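Local structure of cellulase (5E09) at residues I110-E114 against R151-D155; N101-W107 against N148-F152. The protein hydrolyses the beta-1,4-glycosidic bonds of cellulose as a family 5 glycoside hydrolase, its barrel domain joined to carbohydrate-binding modules. One frame throughout, in Å; residues are numbered along the deposited sequence.

Contact 1: residues I110-E114 against R151-D155; sequences IYNME and RFTRD
This is a loop-against-loop contact at the C-terminal edge of a TIM barrel, between segment 110-114, which starts on helix 105-110 and runs on in the loop toward helix 117-134, and segment 151-155, which leads from strand 142-145 toward helix 161-181. The two backbones run in roughly the same direction and come nearest at Tyr111 and Phe152, whose CA atoms are 4.3 Å apart. Phe152 has phi/psi -135/164 and Thr153 -53/126; with chi1 in m, Thr153 OG1 joins Thr153 N as a donor to Tyr111 O, at 3.0 Å and 3.1 Å respectively. Two CA-H...O contacts extend the pairing, from Tyr111 CA to Arg151 O and from Phe152 CA to Tyr111 O, each 3.4 Å. Tyr111, with chi1 in t, lays one ring face over Phe152 C and Thr153 CA. The buried Phe152 ring (chi1 m) meets Ile110 CG2 through CE1 at 4.4 Å and makes an oblique Met-aromatic contact with selenomethionine Met113. Phe166 stacks edge-to-face on it, joining the 151-155 loop to helix 161-181, which Ile110 and Met113 reach at Leu170. At the outer end two like charges crowd together, Glu114 OE2 lying 3.1 Å from Asp155 OD2.

Contact 2: residues N101-W107 against N148-F152; sequences NLHHDSW and NEPRF
The loops that leave strands 97-100 and 142-145 of the TIM barrel meet here at its C-terminal rim, where glycoside hydrolases of this clan hold their active site. Residues 101-104 are loop, after which the chain enters helix 105-110; 148-152 has no regular structure. Asn148-Glu149-Pro150 is the Asn-Glu-Pro signature of family 5; as in its relatives, Glu149 is probably the acid/base residue. The segments run in roughly the same direction, with CA atoms 4.8 Å apart at His103 and Asn148 and 5.7 Å at Ser106 and Pro150.

The direct backbone link is Asn148 N to Leu102 O, 2.9 Å, which carries the pairing just past the strands. After Asn148 (phi/psi -79/132), Glu149 takes a left-handed conformation (40/65), and its carboxylate, with chi1 in m, is hydrogen-bonded through OE2 to His224.

Among side chains, Asn148 (chi1 t) points at the other segment and sets ND2 over one face of the His103 ring, while its OD1 accepts from Arg59. His103, with chi1 in t, receives a hydrogen bond on ND1 from Asn101 ND2, 3.2 Å; Asn101 OD1 in turn accepts from Val62 N.

Packing is close where Ser106 CB sits 3.1 Å from Asn148 O, and looser at the outer end, with Trp107 CB 3.8 Å from Arg151 NH2.

Two waters complete the interface. Water 1 lies 3.0 Å from each of His104 ND1, Ser106 OG and Asn148 ND2, accepting from the last. Water 2 spans the backbones, donating to Ser106 O at 2.9 Å and accepting from Arg151 N at 3.2 Å.

In the fold
Both contacts join the loops following the third and fourth barrel strands, 97-100 and 142-145, and their centres lie 11 Å apart. Along each loop, contact 2 comes first, beside the strand ends, and contact 1 continues outward. Arg151 and Phe152 belong to both, and helix 105-110 connects the first segments: Ile110 N is 3.0 Å from Asp105 O, probably a hydrogen bond, and Tyr111 CB packs 3.2 Å from Ser106 O. The two loops thus stay together from the probable catalytic centre, where Glu271 at the end of strand 267-272 touches His103, Asn148 and Glu149, to the barrel's periphery against helix 161-181.

Contact 1: residues I110-E114 against R151-D155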
loop_
_atom_site.group_PDB
_atom_site.type_symbol
_atom_site.label_atom_id
_atom_site.label_comp_id
_atom_site.label_asym_id
_atom_site.label_seq_id
_atom_site.Cartn_x
_atom_site.Cartn_y
_atom_site.Cartn_z
ATOM N N ILE A 110 16.491 8.382 -16.537
ATOM C CA ILE A 110 16.326 9.794 -16.187
ATOM C C ILE A 110 17.303 10.098 -15.053
ATOM O O ILE A 110 17.901 11.171 -14.969
ATOM C CB ILE A 110 14.890 10.103 -15.727
ATOM C CG1 ILE A 110 13.887 9.722 -16.817
ATOM C CG2 ILE A 110 14.754 11.574 -15.363
ATOM C CD1 ILE A 110 12.447 9.995 -16.444
ATOM N N TYR A 111 17.437 9.096 -14.190
ATOM C CA TYR A 111 18.308 9.057 -13.016
ATOM C C TYR A 111 19.743 9.540 -13.268
ATOM O O TYR A 111 20.418 10.020 -12.358
ATOM C CB TYR A 111 18.301 7.612 -12.507
ATOM C CG TYR A 111 19.233 7.246 -11.382
ATOM C CD1 TYR A 111 18.836 7.382 -10.053
ATOM C CD2 TYR A 111 20.475 6.682 -11.641
ATOM C CE1 TYR A 111 19.672 7.015 -9.012
ATOM C CE2 TYR A 111 21.318 6.311 -10.605
ATOM C CZ TYR A 111 20.910 6.481 -9.293
ATOM O OH TYR A 111 21.740 6.117 -8.259
ATOM N N ASN A 112 20.188 9.431 -14.517
ATOM C CA ASN A 112 21.587 9.626 -14.878
ATOM C C ASN A 112 21.892 10.983 -15.497
ATOM O O ASN A 112 22.700 11.084 -16.413
ATOM C CB ASN A 112 22.012 8.533 -15.856
ATOM C CG ASN A 112 22.749 7.409 -15.180
ATOM O OD1 ASN A 112 23.980 7.379 -15.172
ATOM N ND2 ASN A 112 22.001 6.476 -14.596
HETATM N N MSE A 113 21.261 12.029 -14.993
HETATM C CA MSE A 113 21.322 13.308 -15.668
HETATM C C MSE A 113 22.622 14.058 -15.424
HETATM O O MSE A 113 23.131 14.732 -16.322
HETATM C CB MSE A 113 20.148 14.172 -15.240
HETATM C CG MSE A 113 19.639 15.015 -16.358
HETATM SE SE MSE A 113 18.049 15.900 -15.802
HETATM C CE MSE A 113 17.665 16.825 -17.455
ATOM N N GLU A 114 23.149 13.942 -14.211
ATOM C CA GLU A 114 24.416 14.570 -13.849
ATOM C C GLU A 114 25.532 14.217 -14.837
ATOM O O GLU A 114 26.341 15.068 -15.203
ATOM C CB GLU A 114 24.817 14.155 -12.433
ATOM C CG GLU A 114 26.038 14.870 -11.884
ATOM C CD GLU A 114 26.264 14.576 -10.408
ATOM O OE1 GLU A 114 25.443 13.844 -9.815
ATOM O OE2 GLU A 114 27.263 15.071 -9.841
ATOM N N ARG A 151 14.454 10.511 -8.970
ATOM C CA ARG A 151 15.635 10.294 -8.146
ATOM C C ARG A 151 16.858 10.429 -9.047
ATOM O O ARG A 151 16.768 10.197 -10.248
ATOM C CB ARG A 151 15.578 8.918 -7.473
ATOM C CG ARG A 151 16.517 8.733 -6.289
ATOM C CD ARG A 151 16.505 7.286 -5.797
ATOM N NE ARG A 151 15.377 6.547 -6.349
ATOM C CZ ARG A 151 15.495 5.469 -7.117
ATOM N NH1 ARG A 151 16.696 4.980 -7.404
ATOM N NH2 ARG A 151 14.407 4.873 -7.581
ATOM N N PHE A 152 17.996 10.823 -8.491
ATOM C CA PHE A 152 19.188 10.985 -9.316
ATOM C C PHE A 152 20.404 10.370 -8.660
ATOM O O PHE A 152 20.390 10.075 -7.465
ATOM C CB PHE A 152 19.435 12.461 -9.621
ATOM C CG PHE A 152 18.275 13.129 -10.290
ATOM C CD1 PHE A 152 18.107 13.046 -11.662
ATOM C CD2 PHE A 152 17.332 13.814 -9.544
ATOM C CE1 PHE A 152 17.028 13.647 -12.279
ATOM C CE2 PHE A 152 16.253 14.417 -10.155
ATOM C CZ PHE A 152 16.101 14.338 -11.526
ATOM N N THR A 153 21.447 10.184 -9.465
ATOM C CA THR A 153 22.669 9.508 -9.047
ATOM C C THR A 153 23.241 10.103 -7.780
ATOM O O THR A 153 23.487 11.307 -7.685
ATOM C CB THR A 153 23.756 9.555 -10.135
ATOM O OG1 THR A 153 23.179 9.244 -11.408
ATOM C CG2 THR A 153 24.853 8.544 -9.818
ATOM N N ARG A 154 23.459 9.229 -6.811
ATOM C CA ARG A 154 23.892 9.621 -5.480
ATOM C C ARG A 154 25.414 9.732 -5.371
ATOM O O ARG A 154 26.143 8.854 -5.837
ATOM C CB ARG A 154 23.333 8.613 -4.481
ATOM C CG ARG A 154 24.209 8.198 -3.324
ATOM C CD ARG A 154 23.451 7.118 -2.567
ATOM N NE ARG A 154 24.088 6.690 -1.329
ATOM C CZ ARG A 154 23.424 6.111 -0.334
ATOM N NH1 ARG A 154 22.118 5.907 -0.449
ATOM N NH2 ARG A 154 24.057 5.738 0.772
ATOM N N ASP A 155 25.880 10.834 -4.785
ATOM C CA ASP A 155 27.302 11.053 -4.510
ATOM C C ASP A 155 27.486 11.306 -3.020
ATOM O O ASP A 155 28.179 10.562 -2.334
ATOM C CB ASP A 155 27.860 12.237 -5.308
ATOM C CG ASP A 155 27.623 12.109 -6.802
ATOM O OD1 ASP A 155 27.391 10.977 -7.276
ATOM O OD2 ASP A 155 27.675 13.145 -7.502
#

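Contact 2: residues N101-W107 against N148-F152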
loop_
_atom_site.group_PDB
_atom_site.type_symbol
_atom_site.label_atom_id
_atom_site.label_comp_id
_atom_site.label_asym_id
_atom_site.label_seq_id
_atom_site.Cartn_x
_atom_site.Cartn_y
_atom_site.Cartn_z
ATOM N N ASN A 101 1.807 9.380 -17.269
ATOM C CA ASN A 101 3.178 9.788 -16.942
ATOM C C ASN A 101 4.300 9.109 -17.720
ATOM O O ASN A 101 4.059 8.358 -18.664
ATOM C CB ASN A 101 3.441 9.587 -15.439
ATOM C CG ASN A 101 3.569 8.120 -15.021
ATOM O OD1 ASN A 101 3.764 7.213 -15.841
ATOM N ND2 ASN A 101 3.481 7.891 -13.715
ATOM N N LEU A 102 5.494 9.272 -17.155
ATOM C CA LEU A 102 6.721 8.601 -17.532
ATOM C C LEU A 102 6.861 7.897 -16.176
ATOM O O LEU A 102 6.773 8.567 -15.147
ATOM C CB LEU A 102 7.851 9.599 -17.747
ATOM C CG LEU A 102 7.630 10.649 -18.838
ATOM C CD1 LEU A 102 8.797 11.623 -18.891
ATOM C CD2 LEU A 102 7.420 9.983 -20.189
ATOM N N HIS A 103 7.094 6.598 -16.158
ATOM C CA HIS A 103 7.184 5.897 -14.892
ATOM C C HIS A 103 8.541 5.373 -14.467
ATOM O O HIS A 103 9.273 6.078 -13.851
ATOM C CB HIS A 103 6.136 4.804 -14.818
ATOM C CG HIS A 103 5.718 4.462 -13.432
ATOM N ND1 HIS A 103 4.862 5.245 -12.705
ATOM C CD2 HIS A 103 6.026 3.416 -12.645
ATOM C CE1 HIS A 103 4.669 4.703 -11.527
ATOM N NE2 HIS A 103 5.355 3.584 -11.471
ATOM N N HIS A 104 8.872 4.145 -14.792
ATOM C CA HIS A 104 10.144 3.578 -14.389
ATOM C C HIS A 104 11.313 4.198 -15.100
ATOM O O HIS A 104 12.438 4.044 -14.717
ATOM C CB HIS A 104 10.140 2.067 -14.398
ATOM C CG HIS A 104 9.309 1.488 -13.313
ATOM N ND1 HIS A 104 9.392 1.913 -12.015
ATOM C CD2 HIS A 104 8.347 0.548 -13.335
ATOM C CE1 HIS A 104 8.530 1.250 -11.283
ATOM N NE2 HIS A 104 7.884 0.416 -12.062
ATOM N N ASP A 105 11.004 4.915 -16.150
ATOM C CA ASP A 105 12.019 5.664 -16.877
ATOM C C ASP A 105 12.850 6.515 -15.926
ATOM O O ASP A 105 14.010 6.807 -16.195
ATOM C CB ASP A 105 11.374 6.556 -17.936
ATOM C CG ASP A 105 10.531 5.778 -18.916
ATOM O OD1 ASP A 105 11.114 5.101 -19.791
ATOM O OD2 ASP A 105 9.286 5.850 -18.820
ATOM N N SER A 106 12.237 6.913 -14.818
ATOM C CA SER A 106 12.911 7.694 -13.792
ATOM C C SER A 106 14.227 7.071 -13.317
ATOM O O SER A 106 15.238 7.760 -13.241
ATOM C CB SER A 106 11.984 7.890 -12.598
ATOM O OG SER A 106 11.633 6.640 -12.026
ATOM N N TRP A 107 14.217 5.781 -12.986
ATOM C CA TRP A 107 15.428 5.141 -12.471
ATOM C C TRP A 107 16.143 4.342 -13.560
ATOM O O TRP A 107 17.291 3.935 -13.386
ATOM C CB TRP A 107 15.110 4.242 -11.264
ATOM C CG TRP A 107 14.197 3.083 -11.565
ATOM C CD1 TRP A 107 12.834 3.076 -11.491
ATOM C CD2 TRP A 107 14.583 1.762 -11.978
ATOM N NE1 TRP A 107 12.348 1.838 -11.839
ATOM C CE2 TRP A 107 13.397 1.015 -12.141
ATOM C CE3 TRP A 107 15.812 1.142 -12.225
ATOM C CZ2 TRP A 107 13.407 -0.327 -12.542
ATOM C CZ3 TRP A 107 15.819 -0.189 -12.621
ATOM C CH2 TRP A 107 14.621 -0.909 -12.773
ATOM N N ASN A 148 7.534 9.904 -12.676
ATOM C CA ASN A 148 7.237 9.232 -11.420
ATOM C C ASN A 148 8.455 9.159 -10.523
ATOM O O ASN A 148 9.527 8.778 -10.978
ATOM C CB ASN A 148 6.712 7.824 -11.669
ATOM C CG ASN A 148 6.373 7.104 -10.383
ATOM O OD1 ASN A 148 5.388 7.432 -9.724
ATOM N ND2 ASN A 148 7.195 6.126 -10.007
ATOM N N GLU A 149 8.272 9.519 -9.253
ATOM C CA GLU A 149 9.295 9.374 -8.208
ATOM C C GLU A 149 10.716 9.715 -8.662
ATOM O O GLU A 149 11.582 8.843 -8.692
ATOM C CB GLU A 149 9.264 7.944 -7.645
ATOM C CG GLU A 149 7.921 7.586 -7.007
ATOM C CD GLU A 149 7.951 6.305 -6.177
ATOM O OE1 GLU A 149 8.983 5.598 -6.198
ATOM O OE2 GLU A 149 6.938 6.013 -5.495
ATOM N N PRO A 150 10.959 10.988 -9.013
ATOM C CA PRO A 150 12.269 11.408 -9.522
ATOM C C PRO A 150 13.393 11.170 -8.521
ATOM O O PRO A 150 13.290 11.576 -7.366
ATOM C CB PRO A 150 12.089 12.910 -9.775
ATOM C CG PRO A 150 10.621 13.137 -9.802
ATOM C CD PRO A 150 10.037 12.126 -8.872
ATOM N N ARG A 151 14.454 10.511 -8.970
ATOM C CA ARG A 151 15.635 10.294 -8.146
ATOM C C ARG A 151 16.858 10.429 -9.047
ATOM O O ARG A 151 16.768 10.197 -10.248
ATOM C CB ARG A 151 15.578 8.918 -7.473
ATOM C CG ARG A 151 16.517 8.733 -6.289
ATOM C CD ARG A 151 16.505 7.286 -5.797
ATOM N NE ARG A 151 15.377 6.547 -6.349
ATOM C CZ ARG A 151 15.495 5.469 -7.117
ATOM N NH1 ARG A 151 16.696 4.980 -7.404
ATOM N NH2 ARG A 151 14.407 4.873 -7.581
ATOM N N PHE A 152 17.996 10.823 -8.491
ATOM C CA PHE A 152 19.188 10.985 -9.316
ATOM C C PHE A 152 20.404 10.370 -8.660
ATOM O O PHE A 152 20.390 10.075 -7.465
ATOM C CB PHE A 152 19.435 12.461 -9.621
ATOM C CG PHE A 152 18.275 13.129 -10.290
ATOM C CD1 PHE A 152 18.107 13.046 -11.662
ATOM C CD2 PHE A 152 17.332 13.814 -9.544
ATOM C CE1 PHE A 152 17.028 13.647 -12.279
ATOM C CE2 PHE A 152 16.253 14.417 -10.155
ATOM C CZ PHE A 152 16.101 14.338 -11.526
HETATM O O HOH W 1 9.645 4.648 -10.913
HETATM O O HOH W 2 14.586 10.347 -12.170
#